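Excinuclease ABC, subunit A. (Deinococcus radiodurans, PDB 2VF7) binds DNA and adenine nucleotide as a zinc-containing UvrA-family ABC protein, probably hydrolysing ATP and helping to recognise damage for excision repair. Local coordinates at residues Val540-Phe552 with Ala574-Arg588. The protein carries 1 engineered substitution. Sequence-based numbering, arbitrary orientation.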
loop_
_atom_site.group_PDB
_atom_site.type_symbol
_atom_site.label_atom_id
_atom_site.label_comp_id
_atom_site.label_asym_id
_atom_site.label_seq_id
_atom_site.Cartn_x
_atom_site.Cartn_y
_atom_site.Cartn_z
ATOM N N VAL A 540 31.072 21.548 -17.772
ATOM C CA VAL A 540 31.525 20.431 -18.609
ATOM C C VAL A 540 30.377 19.680 -19.259
ATOM O O VAL A 540 30.320 19.578 -20.475
ATOM C CB VAL A 540 32.413 19.441 -17.810
ATOM C CG1 VAL A 540 32.852 18.275 -18.683
ATOM C CG2 VAL A 540 33.626 20.160 -17.214
ATOM N N SER A 541 29.469 19.153 -18.440
ATOM C CA SER A 541 28.340 18.372 -18.938
ATOM C C SER A 541 27.302 19.231 -19.648
ATOM O O SER A 541 26.840 18.890 -20.738
ATOM C CB SER A 541 27.702 17.558 -17.812
ATOM O OG SER A 541 28.625 16.599 -17.329
ATOM N N GLN A 542 26.939 20.351 -19.045
ATOM C CA GLN A 542 25.931 21.216 -19.647
ATOM C C GLN A 542 26.503 22.146 -20.714
ATOM O O GLN A 542 26.193 21.990 -21.879
ATOM C CB GLN A 542 25.140 21.966 -18.572
ATOM C CG GLN A 542 24.474 21.019 -17.554
ATOM C CD GLN A 542 23.838 21.754 -16.387
ATOM O OE1 GLN A 542 23.229 22.819 -16.565
ATOM N NE2 GLN A 542 23.964 21.188 -15.185
ATOM N N ALA A 543 27.360 23.085 -20.332
ATOM C CA ALA A 543 27.827 24.131 -21.258
ATOM C C ALA A 543 28.733 23.636 -22.375
ATOM O O ALA A 543 28.494 23.938 -23.543
ATOM C CB ALA A 543 28.507 25.271 -20.497
ATOM N N LEU A 544 29.777 22.891 -22.029
ATOM C CA LEU A 544 30.699 22.407 -23.043
ATOM C C LEU A 544 29.932 21.588 -24.066
ATOM O O LEU A 544 29.855 21.971 -25.228
ATOM C CB LEU A 544 31.833 21.578 -22.430
ATOM C CG LEU A 544 32.865 21.030 -23.433
ATOM C CD1 LEU A 544 33.490 22.148 -24.253
ATOM C CD2 LEU A 544 33.950 20.240 -22.747
ATOM N N VAL A 545 29.335 20.492 -23.607
ATOM C CA VAL A 545 28.658 19.519 -24.464
ATOM C C VAL A 545 27.671 20.138 -25.460
ATOM O O VAL A 545 27.732 19.845 -26.657
ATOM C CB VAL A 545 27.971 18.413 -23.614
ATOM C CG1 VAL A 545 27.022 17.574 -24.454
ATOM C CG2 VAL A 545 29.012 17.529 -22.984
ATOM N N ASP A 546 26.762 20.987 -24.995
ATOM C CA ASP A 546 25.867 21.622 -25.953
ATOM C C ASP A 546 26.358 22.993 -26.398
ATOM O O ASP A 546 25.579 23.919 -26.613
ATOM C CB ASP A 546 24.381 21.583 -25.539
ATOM C CG ASP A 546 24.138 22.024 -24.109
ATOM O OD1 ASP A 546 24.256 23.244 -23.843
ATOM O OD2 ASP A 546 23.782 21.148 -23.276
ATOM N N ALA A 547 27.675 23.105 -26.529
ATOM C CA ALA A 547 28.279 24.124 -27.370
ATOM C C ALA A 547 28.820 23.410 -28.603
ATOM O O ALA A 547 28.552 23.830 -29.726
ATOM C CB ALA A 547 29.384 24.882 -26.635
ATOM N N LEU A 548 29.544 22.310 -28.402
ATOM C CA LEU A 548 30.118 21.593 -29.544
ATOM C C LEU A 548 29.224 20.524 -30.185
ATOM O O LEU A 548 29.583 19.956 -31.225
ATOM C CB LEU A 548 31.555 21.111 -29.279
ATOM C CG LEU A 548 31.979 19.990 -28.339
ATOM C CD1 LEU A 548 33.467 19.750 -28.537
ATOM C CD2 LEU A 548 31.725 20.360 -26.917
ATOM N N ALA A 549 28.059 20.266 -29.586
ATOM C CA ALA A 549 27.007 19.510 -30.268
ATOM C C ALA A 549 26.361 20.400 -31.329
ATOM O O ALA A 549 25.954 19.922 -32.393
ATOM C CB ALA A 549 25.971 19.016 -29.285
ATOM N N ALA A 550 26.276 21.696 -31.027
ATOM C CA ALA A 550 25.775 22.700 -31.966
ATOM C C ALA A 550 26.750 22.980 -33.127
ATOM O O ALA A 550 26.323 23.330 -34.231
ATOM C CB ALA A 550 25.431 23.988 -31.231
ATOM N N HIS A 551 28.048 22.829 -32.865
ATOM C CA HIS A 551 29.097 22.964 -33.885
ATOM C C HIS A 551 29.143 21.759 -34.835
ATOM O O HIS A 551 29.623 21.879 -35.961
ATOM C CB HIS A 551 30.455 23.165 -33.201
ATOM C CG HIS A 551 31.618 23.257 -34.142
ATOM N ND1 HIS A 551 31.936 24.414 -34.824
ATOM C CD2 HIS A 551 32.558 22.346 -34.490
ATOM C CE1 HIS A 551 33.013 24.207 -35.563
ATOM N NE2 HIS A 551 33.410 22.960 -35.376
ATOM N N PHE A 552 28.643 20.607 -34.383
ATOM C CA PHE A 552 28.609 19.389 -35.204
ATOM C C PHE A 552 27.200 19.052 -35.714
ATOM O O PHE A 552 26.331 19.921 -35.778
ATOM C CB PHE A 552 29.201 18.192 -34.442
ATOM C CG PHE A 552 30.657 18.342 -34.092
ATOM C CD1 PHE A 552 31.098 18.095 -32.792
ATOM C CD2 PHE A 552 31.592 18.722 -35.057
ATOM C CE1 PHE A 552 32.447 18.233 -32.452
ATOM C CE2 PHE A 552 32.944 18.863 -34.729
ATOM C CZ PHE A 552 33.372 18.616 -33.417
ATOM N N ALA A 574 27.245 30.485 -24.480
ATOM C CA ALA A 574 28.638 30.024 -24.638
ATOM C C ALA A 574 29.174 30.419 -26.017
ATOM O O ALA A 574 28.401 30.745 -26.921
ATOM C CB ALA A 574 28.744 28.520 -24.445
ATOM N N ARG A 575 30.495 30.392 -26.173
ATOM C CA ARG A 575 31.128 30.637 -27.466
ATOM C C ARG A 575 32.365 29.771 -27.652
ATOM O O ARG A 575 33.221 29.699 -26.771
ATOM C CB ARG A 575 31.482 32.119 -27.644
ATOM C CG ARG A 575 30.332 32.985 -28.161
ATOM C CD ARG A 575 30.719 34.451 -28.280
ATOM N NE ARG A 575 31.238 34.987 -27.024
ATOM C CZ ARG A 575 32.503 35.353 -26.823
ATOM N NH1 ARG A 575 33.396 35.253 -27.804
ATOM N NH2 ARG A 575 32.877 35.828 -25.637
ATOM N N LEU A 576 32.445 29.126 -28.814
ATOM C CA LEU A 576 33.569 28.255 -29.171
ATOM C C LEU A 576 34.705 29.002 -29.862
ATOM O O LEU A 576 34.480 29.997 -30.549
ATOM C CB LEU A 576 33.088 27.089 -30.046
ATOM C CG LEU A 576 32.901 25.687 -29.442
ATOM C CD1 LEU A 576 34.034 24.769 -29.857
ATOM C CD2 LEU A 576 32.768 25.710 -27.934
ATOM N N GLY A 577 35.921 28.507 -29.654
ATOM C CA GLY A 577 37.132 29.081 -30.234
ATOM C C GLY A 577 38.285 28.109 -30.087
ATOM O O GLY A 577 38.090 26.960 -29.687
ATOM N N GLY A 578 39.489 28.568 -30.410
ATOM C CA GLY A 578 40.682 27.733 -30.306
ATOM C C GLY A 578 40.925 26.902 -31.548
ATOM O O GLY A 578 40.429 27.231 -32.622
ATOM N N ASP A 579 41.699 25.825 -31.399
ATOM C CA ASP A 579 42.062 24.950 -32.523
ATOM C C ASP A 579 40.963 23.903 -32.758
ATOM O O ASP A 579 41.049 22.761 -32.295
ATOM C CB ASP A 579 43.434 24.277 -32.303
ATOM C CG ASP A 579 44.526 25.253 -31.842
ATOM O OD1 ASP A 579 44.746 26.304 -32.484
ATOM O OD2 ASP A 579 45.189 24.950 -30.827
ATOM N N LEU A 580 39.925 24.329 -33.473
ATOM C CA LEU A 580 38.751 23.516 -33.785
ATOM C C LEU A 580 39.018 22.406 -34.802
ATOM O O LEU A 580 38.489 21.297 -34.667
ATOM C CB LEU A 580 37.625 24.410 -34.327
ATOM C CG LEU A 580 36.431 24.843 -33.472
ATOM C CD1 LEU A 580 35.748 23.638 -32.828
ATOM C CD2 LEU A 580 36.822 25.872 -32.427
ATOM N N ALA A 581 39.815 22.712 -35.824
ATOM C CA ALA A 581 40.049 21.782 -36.938
ATOM C C ALA A 581 40.722 20.468 -36.502
ATOM O O ALA A 581 41.002 19.597 -37.334
ATOM C CB ALA A 581 40.833 22.464 -38.061
ATOM N N GLN A 582 40.960 20.332 -35.198
ATOM C CA GLN A 582 41.494 19.102 -34.616
ATOM C C GLN A 582 40.392 18.178 -34.063
ATOM O O GLN A 582 40.653 17.013 -33.748
ATOM C CB GLN A 582 42.504 19.438 -33.508
ATOM C CG GLN A 582 43.781 20.116 -33.990
ATOM C CD GLN A 582 44.736 20.459 -32.860
ATOM O OE1 GLN A 582 45.342 21.531 -32.851
ATOM N NE2 GLN A 582 44.872 19.553 -31.896
ATOM N N ILE A 583 39.173 18.705 -33.943
ATOM C CA ILE A 583 38.060 17.976 -33.323
ATOM C C ILE A 583 36.975 17.582 -34.330
ATOM O O ILE A 583 36.362 18.435 -34.984
ATOM C CB ILE A 583 37.428 18.749 -32.139
ATOM C CG1 ILE A 583 38.502 19.181 -31.146
ATOM C CG2 ILE A 583 36.384 17.874 -31.427
ATOM C CD1 ILE A 583 37.967 19.978 -29.953
ATOM N N THR A 584 36.744 16.275 -34.423
ATOM C CA THR A 584 35.848 15.687 -35.409
ATOM C C THR A 584 34.526 15.280 -34.769
ATOM O O THR A 584 33.446 15.647 -35.247
ATOM C CB THR A 584 36.503 14.452 -36.056
ATOM O OG1 THR A 584 37.746 14.836 -36.658
ATOM C CG2 THR A 584 35.591 13.840 -37.116
ATOM N N ARG A 585 34.623 14.515 -33.688
ATOM C CA ARG A 585 33.454 14.016 -32.985
ATOM C C ARG A 585 33.424 14.436 -31.520
ATOM O O ARG A 585 34.463 14.618 -30.885
ATOM C CB ARG A 585 33.414 12.496 -33.045
ATOM C CG ARG A 585 33.049 11.925 -34.382
ATOM C CD ARG A 585 32.343 10.593 -34.183
ATOM N NE ARG A 585 33.082 9.696 -33.292
ATOM C CZ ARG A 585 32.525 8.740 -32.554
ATOM N NH1 ARG A 585 31.210 8.551 -32.576
ATOM N NH2 ARG A 585 33.283 7.978 -31.775
ATOM N N LEU A 586 32.202 14.588 -31.019
ATOM C CA LEU A 586 31.899 14.688 -29.610
ATOM C C LEU A 586 31.292 13.348 -29.216
ATOM O O LEU A 586 30.392 12.842 -29.880
ATOM C CB LEU A 586 30.893 15.831 -29.390
ATOM C CG LEU A 586 30.223 16.255 -28.071
ATOM C CD1 LEU A 586 29.047 15.375 -27.703
ATOM C CD2 LEU A 586 31.195 16.394 -26.906
ATOM N N VAL A 587 31.811 12.762 -28.148
ATOM C CA VAL A 587 31.198 11.584 -27.544
ATOM C C VAL A 587 30.997 11.865 -26.061
ATOM O O VAL A 587 31.960 12.101 -25.346
ATOM C CB VAL A 587 32.071 10.326 -27.733
ATOM C CG1 VAL A 587 31.617 9.216 -26.798
ATOM C CG2 VAL A 587 32.022 9.867 -29.170
ATOM N N ARG A 588 29.750 11.869 -25.606
ATOM C CA ARG A 588 29.505 12.057 -24.190
ATOM C C ARG A 588 29.123 10.734 -23.537
ATOM O O ARG A 588 28.345 9.963 -24.086
ATOM C CB ARG A 588 28.474 13.166 -23.921
ATOM C CG ARG A 588 27.018 12.713 -23.776
ATOM C CD ARG A 588 26.226 13.655 -22.871
ATOM N NE ARG A 588 26.868 13.810 -21.566
ATOM C CZ ARG A 588 26.286 14.328 -20.486
ATOM N NH1 ARG A 588 25.023 14.751 -20.535
ATOM N NH2 ARG A 588 26.977 14.416 -19.351
#
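With its CG anti to the carbonyl carbon (chi1 -63°), F552 turns its ring back onto the backbone of 583-585, while H551, its CG anti to the backbone N (chi1 178°), swings its imidazole out to L580. The F552 ring lies with one face under T584 O, which is 3.3 Å from CE2, and meets I583 O near its plane, 3.4 Å from CZ; I583 CG2 packs on CZ at 3.7 Å, and F552 CD1 lies 4.1 Å from L586 CB. Were the ring cut back to an alanine here, a gap would probably open between the 583-585 backbone, I583 CG2 and L586. In the neighbouring CH-pi contact, L580 CD1 sits over the imidazole face of H551, 3.8 Å from the centroid. The arrangement shows how the helix that follows the Walker A P-loop of an ABC ATPase is flanked: helix 536-551 runs from the ADP site, where Q542 touches the nucleotide, between strand 575-578 of the antiparallel sheet and strand 585-589, at the edge of the mixed core sheet. The axes of 540-551 and 585-588 run roughly antiparallel, at 144°. Toward the core sheet, L548 and L586 cross at about a right angle, L548 CG 3.9 Å from L586 CD2, and V754 also touches L548. On the side of the antiparallel sheet, A547 CB meets L576 CD2 at 3.7 Å. Nearer the nucleotide, R588 NH2 approaches S541 OG.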